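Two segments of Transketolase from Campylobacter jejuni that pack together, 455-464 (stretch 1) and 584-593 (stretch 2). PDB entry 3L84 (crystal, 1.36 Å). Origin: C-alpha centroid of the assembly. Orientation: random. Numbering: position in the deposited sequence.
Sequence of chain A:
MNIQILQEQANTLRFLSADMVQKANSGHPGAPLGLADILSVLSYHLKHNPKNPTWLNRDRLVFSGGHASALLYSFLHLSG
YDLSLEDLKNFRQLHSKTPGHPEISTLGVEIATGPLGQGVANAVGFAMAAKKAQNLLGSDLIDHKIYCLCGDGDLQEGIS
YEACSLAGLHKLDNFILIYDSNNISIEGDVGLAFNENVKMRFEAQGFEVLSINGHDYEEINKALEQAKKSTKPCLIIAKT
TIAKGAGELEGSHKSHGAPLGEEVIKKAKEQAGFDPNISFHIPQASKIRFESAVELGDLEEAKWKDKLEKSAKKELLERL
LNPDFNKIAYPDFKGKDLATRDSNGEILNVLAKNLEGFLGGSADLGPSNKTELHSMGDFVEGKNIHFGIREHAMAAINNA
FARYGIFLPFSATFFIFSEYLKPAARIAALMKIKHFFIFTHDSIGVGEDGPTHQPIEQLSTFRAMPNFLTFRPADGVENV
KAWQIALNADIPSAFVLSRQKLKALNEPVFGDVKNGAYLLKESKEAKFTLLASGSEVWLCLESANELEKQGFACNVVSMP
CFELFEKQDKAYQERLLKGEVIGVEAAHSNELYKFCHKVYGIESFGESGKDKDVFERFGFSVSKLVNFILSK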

# COMPACT_ATOMS: atom_id res chain seq x y z
N PRO A 455 -0.50 15.11 0.57
CA PRO A 455 -1.47 14.40 -0.23
C PRO A 455 -1.93 15.18 -1.45
O PRO A 455 -1.97 16.41 -1.44
N ILE A 456 -2.20 14.45 -2.53
CA ILE A 456 -2.73 15.03 -3.77
C ILE A 456 -3.85 14.14 -4.30
O ILE A 456 -4.97 14.62 -4.56
N GLU A 457 -3.58 12.86 -4.45
CA GLU A 457 -4.47 11.89 -5.11
C GLU A 457 -5.27 11.00 -4.15
O GLU A 457 -6.12 10.21 -4.60
N GLN A 458 -5.02 11.11 -2.85
CA GLN A 458 -5.62 10.17 -1.91
C GLN A 458 -7.10 10.36 -1.72
O GLN A 458 -7.82 9.38 -1.47
N LEU A 459 -7.60 11.59 -1.77
CA LEU A 459 -9.03 11.82 -1.68
C LEU A 459 -9.73 11.09 -2.82
O LEU A 459 -10.78 10.46 -2.63
N SER A 460 -9.19 11.13 -4.03
CA SER A 460 -9.78 10.42 -5.17
C SER A 460 -9.85 8.92 -4.91
O SER A 460 -10.83 8.26 -5.22
N THR A 461 -8.77 8.34 -4.38
CA THR A 461 -8.73 6.92 -4.04
C THR A 461 -9.83 6.53 -3.08
O THR A 461 -10.57 5.58 -3.36
N PHE A 462 -9.95 7.24 -1.97
CA PHE A 462 -10.95 6.88 -0.98
C PHE A 462 -12.37 7.12 -1.46
O PHE A 462 -13.26 6.32 -1.16
N ARG A 463 -12.61 8.16 -2.24
CA ARG A 463 -13.92 8.38 -2.80
C ARG A 463 -14.26 7.31 -3.81
O ARG A 463 -15.42 6.85 -3.84
N ALA A 464 -13.30 6.83 -4.60
CA ALA A 464 -13.57 5.81 -5.61
C ALA A 464 -13.79 4.43 -5.00
O ALA A 464 -14.47 3.60 -5.60
N VAL A 584 -13.67 23.50 -5.60
CA VAL A 584 -12.41 23.99 -5.10
C VAL A 584 -11.90 23.07 -3.98
O VAL A 584 -12.52 22.92 -2.93
N GLU A 585 -10.76 22.42 -4.22
CA GLU A 585 -10.17 21.50 -3.26
C GLU A 585 -8.66 21.49 -3.45
O GLU A 585 -8.19 21.47 -4.57
N ALA A 586 -7.93 21.38 -2.36
CA ALA A 586 -6.47 21.22 -2.38
C ALA A 586 -6.13 19.75 -2.61
O ALA A 586 -5.65 19.03 -1.72
N ALA A 587 -6.45 19.29 -3.80
CA ALA A 587 -6.34 17.87 -4.20
C ALA A 587 -6.46 17.81 -5.69
O ALA A 587 -6.95 18.76 -6.32
N HIS A 588 -6.07 16.69 -6.28
CA HIS A 588 -6.32 16.44 -7.72
C HIS A 588 -7.51 15.56 -7.72
O HIS A 588 -7.37 14.32 -7.62
N SER A 589 -8.67 16.20 -7.77
CA SER A 589 -9.97 15.54 -7.56
C SER A 589 -10.93 15.79 -8.78
O SER A 589 -11.93 16.51 -8.76
N ASN A 590 -10.61 15.09 -9.87
CA ASN A 590 -11.39 15.14 -11.06
C ASN A 590 -12.78 14.56 -10.88
O ASN A 590 -13.67 14.86 -11.65
N GLU A 591 -13.01 13.75 -9.85
CA GLU A 591 -14.35 13.29 -9.55
C GLU A 591 -15.32 14.44 -9.30
O GLU A 591 -16.54 14.26 -9.43
N LEU A 592 -14.81 15.61 -8.91
CA LEU A 592 -15.67 16.77 -8.72
C LEU A 592 -16.40 17.19 -9.97
O LEU A 592 -17.45 17.83 -9.85
N TYR A 593 -15.93 16.80 -11.15
CA TYR A 593 -16.68 17.10 -12.37
C TYR A 593 -18.03 16.39 -12.44
O TYR A 593 -18.85 16.77 -13.26

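Stretch 2 runs as an extended loop into a 3-10 segment that continues beyond the stretch, and along it two glutamates converge on one arginine of the helix in stretch 1. V584 lies out of reach of the partner, so the contact begins with E585. Its CA-to-CB bond points toward stretch 1, and chi1 in the m well with chi2 near t extends the chain until the carboxylate meets R463 in a two-pronged salt bridge: R463 NH2 donates to E585 OE2 at 2.8 Å and R463 NH1 to E585 OE1 at 2.9 Å. The N-H...O angles, 175° and 160°, are close to straight, as expected when a planar carboxylate meets the edge of a planar guanidinium. R463 suits the task because its CA-to-CB bond also points toward the partner and its m, t, t chain is long enough to carry the charge across. The methyl L459 CD2 lies 3.6 Å from E585 OE1, flanking the polar pair with hydrocarbon.

A586 touches no residue of stretch 1 directly. Water 1 bridges the backbones here, donating 2.8 Å hydrogen bonds to both P455 O and A586 O. A587 comes next, where the chains draw close: the CA atoms of I456 and A587 are 4.6 Å apart, and I456 O sits 3.5 Å from A587 CA. A small methyl fits such close quarters, and A587 CB still packs against L459 CD2 at 4.1 Å. L459, with chi1 t and chi2 p, points toward stretch 2 to make this apolar contact.

H588 supplies the backbone link, its N donating to I456 O at 2.9 Å with a nearly linear angle of 171°. Its CB starts toward stretch 1 and meets I456 CG2 at 3.6 Å, but with chi1 at t the imidazole leads away, and ND1 is hydrogen-bonded elsewhere in the structure. I456, in the m, m rotamer, thus offers both a carbonyl and a branched apolar surface. Water 2 ties the same corner together: it donates to I456 O at 2.9 Å and H588 O at 3.0 Å, and accepts from S460 N at 2.9 Å.

S589 points toward the helix, its CB 3.9 Å from R463 NH1, near the guanidinium plane. In the p rotamer its hydroxyl turns back within its own stretch, S589 OG donating to E585 OE1 at 2.7 Å, which helps hold that carboxylate in place for the arginine.

N590 opens the 3-10 segment and makes no side-chain contact. E591 points inward, and its chi1 p, chi2 m conformation brings the carboxylate to the helix. E591 OE2 accepts from R463 NH1 at 2.9 Å, a second salt bridge, while E591 OE1 lies 2.7 Å from S460 OG. S460, whose CA-to-CB bond points sideways, has chi1 in the m well, which places its OG beside the carboxylate; its OG is also 3.0 Å from H588 O. L592 starts sideways, but its end comes nearer, CD2 reaching 4.2 Å from R463 NH1. Y593 is out of reach, and the contact ends before it.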

# COMPACT_ATOMS: atom_id res chain seq x y z
CB PRO A 455 -2.64 14.20 0.74
CG PRO A 455 -2.03 14.24 2.07
CD PRO A 455 -0.95 15.27 1.97
CB ILE A 456 -1.62 15.20 -4.86
CG1 ILE A 456 -0.50 16.12 -4.40
CG2 ILE A 456 -2.24 15.67 -6.19
CD1 ILE A 456 -0.85 17.61 -4.27
CB GLU A 457 -3.68 11.00 -6.08
CG GLU A 457 -2.70 10.02 -5.46
CD GLU A 457 -1.31 10.56 -5.12
OE1 GLU A 457 -1.15 11.75 -4.71
OE2 GLU A 457 -0.33 9.77 -5.19
CB GLN A 458 -4.86 10.22 -0.58
CG GLN A 458 -3.44 9.67 -0.66
CD GLN A 458 -2.47 10.57 -1.41
OE1 GLN A 458 -2.58 11.79 -1.35
NE2 GLN A 458 -1.49 9.98 -2.08
CB LEU A 459 -9.28 13.32 -1.70
CG LEU A 459 -10.56 13.92 -1.22
CD1 LEU A 459 -10.89 13.44 0.22
CD2 LEU A 459 -10.42 15.43 -1.23
CB SER A 460 -9.02 10.65 -6.46
OG SER A 460 -9.12 11.98 -6.92
CB THR A 461 -7.40 6.53 -3.44
OG1 THR A 461 -6.36 6.77 -4.40
CG2 THR A 461 -7.36 5.08 -2.97
CB PHE A 462 -10.63 7.52 0.39
CG PHE A 462 -9.69 6.69 1.15
CD1 PHE A 462 -8.36 6.69 0.88
CD2 PHE A 462 -10.19 5.88 2.17
CE1 PHE A 462 -7.49 5.78 1.59
CE2 PHE A 462 -9.36 5.05 2.87
CZ PHE A 462 -8.04 4.96 2.55
CB ARG A 463 -14.03 9.75 -3.42
CG ARG A 463 -14.02 10.85 -2.38
CD ARG A 463 -13.97 12.19 -3.03
NE ARG A 463 -14.11 13.28 -2.06
CZ ARG A 463 -13.81 14.53 -2.31
NH1 ARG A 463 -13.23 14.86 -3.46
NH2 ARG A 463 -14.00 15.45 -1.36
CB ALA A 464 -12.44 5.74 -6.61
CB VAL A 584 -12.59 25.41 -4.54
CG1 VAL A 584 -11.25 25.95 -4.08
CG2 VAL A 584 -13.27 26.36 -5.58
CB GLU A 585 -10.70 20.07 -3.43
CG GLU A 585 -12.08 19.83 -2.87
CD GLU A 585 -12.48 18.35 -2.83
OE1 GLU A 585 -12.02 17.51 -3.67
OE2 GLU A 585 -13.32 18.05 -1.98
CB ALA A 586 -5.82 21.75 -1.09
CB ALA A 587 -7.45 17.05 -3.53
CB HIS A 588 -5.15 15.71 -8.34
CG HIS A 588 -5.26 15.58 -9.81
ND1 HIS A 588 -4.63 14.56 -10.47
CD2 HIS A 588 -5.83 16.37 -10.75
CE1 HIS A 588 -4.86 14.69 -11.77
NE2 HIS A 588 -5.59 15.76 -11.97
CB SER A 589 -10.56 15.83 -6.17
OG SER A 589 -10.40 17.19 -5.81
CB ASN A 590 -10.71 14.42 -12.23
CG ASN A 590 -9.61 15.23 -12.90
OD1 ASN A 590 -8.64 14.66 -13.44
ND2 ASN A 590 -9.76 16.53 -12.95
CB GLU A 591 -14.35 12.30 -8.38
CG GLU A 591 -13.94 12.86 -7.02
CD GLU A 591 -12.45 12.87 -6.73
OE1 GLU A 591 -11.62 12.62 -7.62
OE2 GLU A 591 -12.10 13.18 -5.57
CB LEU A 592 -14.88 17.93 -8.17
CG LEU A 592 -14.36 17.85 -6.73
CD1 LEU A 592 -13.72 19.19 -6.33
CD2 LEU A 592 -15.43 17.53 -5.78
CB TYR A 593 -15.84 16.76 -13.60
CG TYR A 593 -14.72 17.73 -13.93
CD1 TYR A 593 -15.01 18.99 -14.47
CD2 TYR A 593 -13.41 17.42 -13.69
CE1 TYR A 593 -13.99 19.89 -14.80
CE2 TYR A 593 -12.39 18.32 -14.02
CZ TYR A 593 -12.70 19.54 -14.59
OH TYR A 593 -11.67 20.41 -14.90
O HOH W 1 -2.86 19.02 -1.24
O HOH W 2 -7.58 13.44 -4.80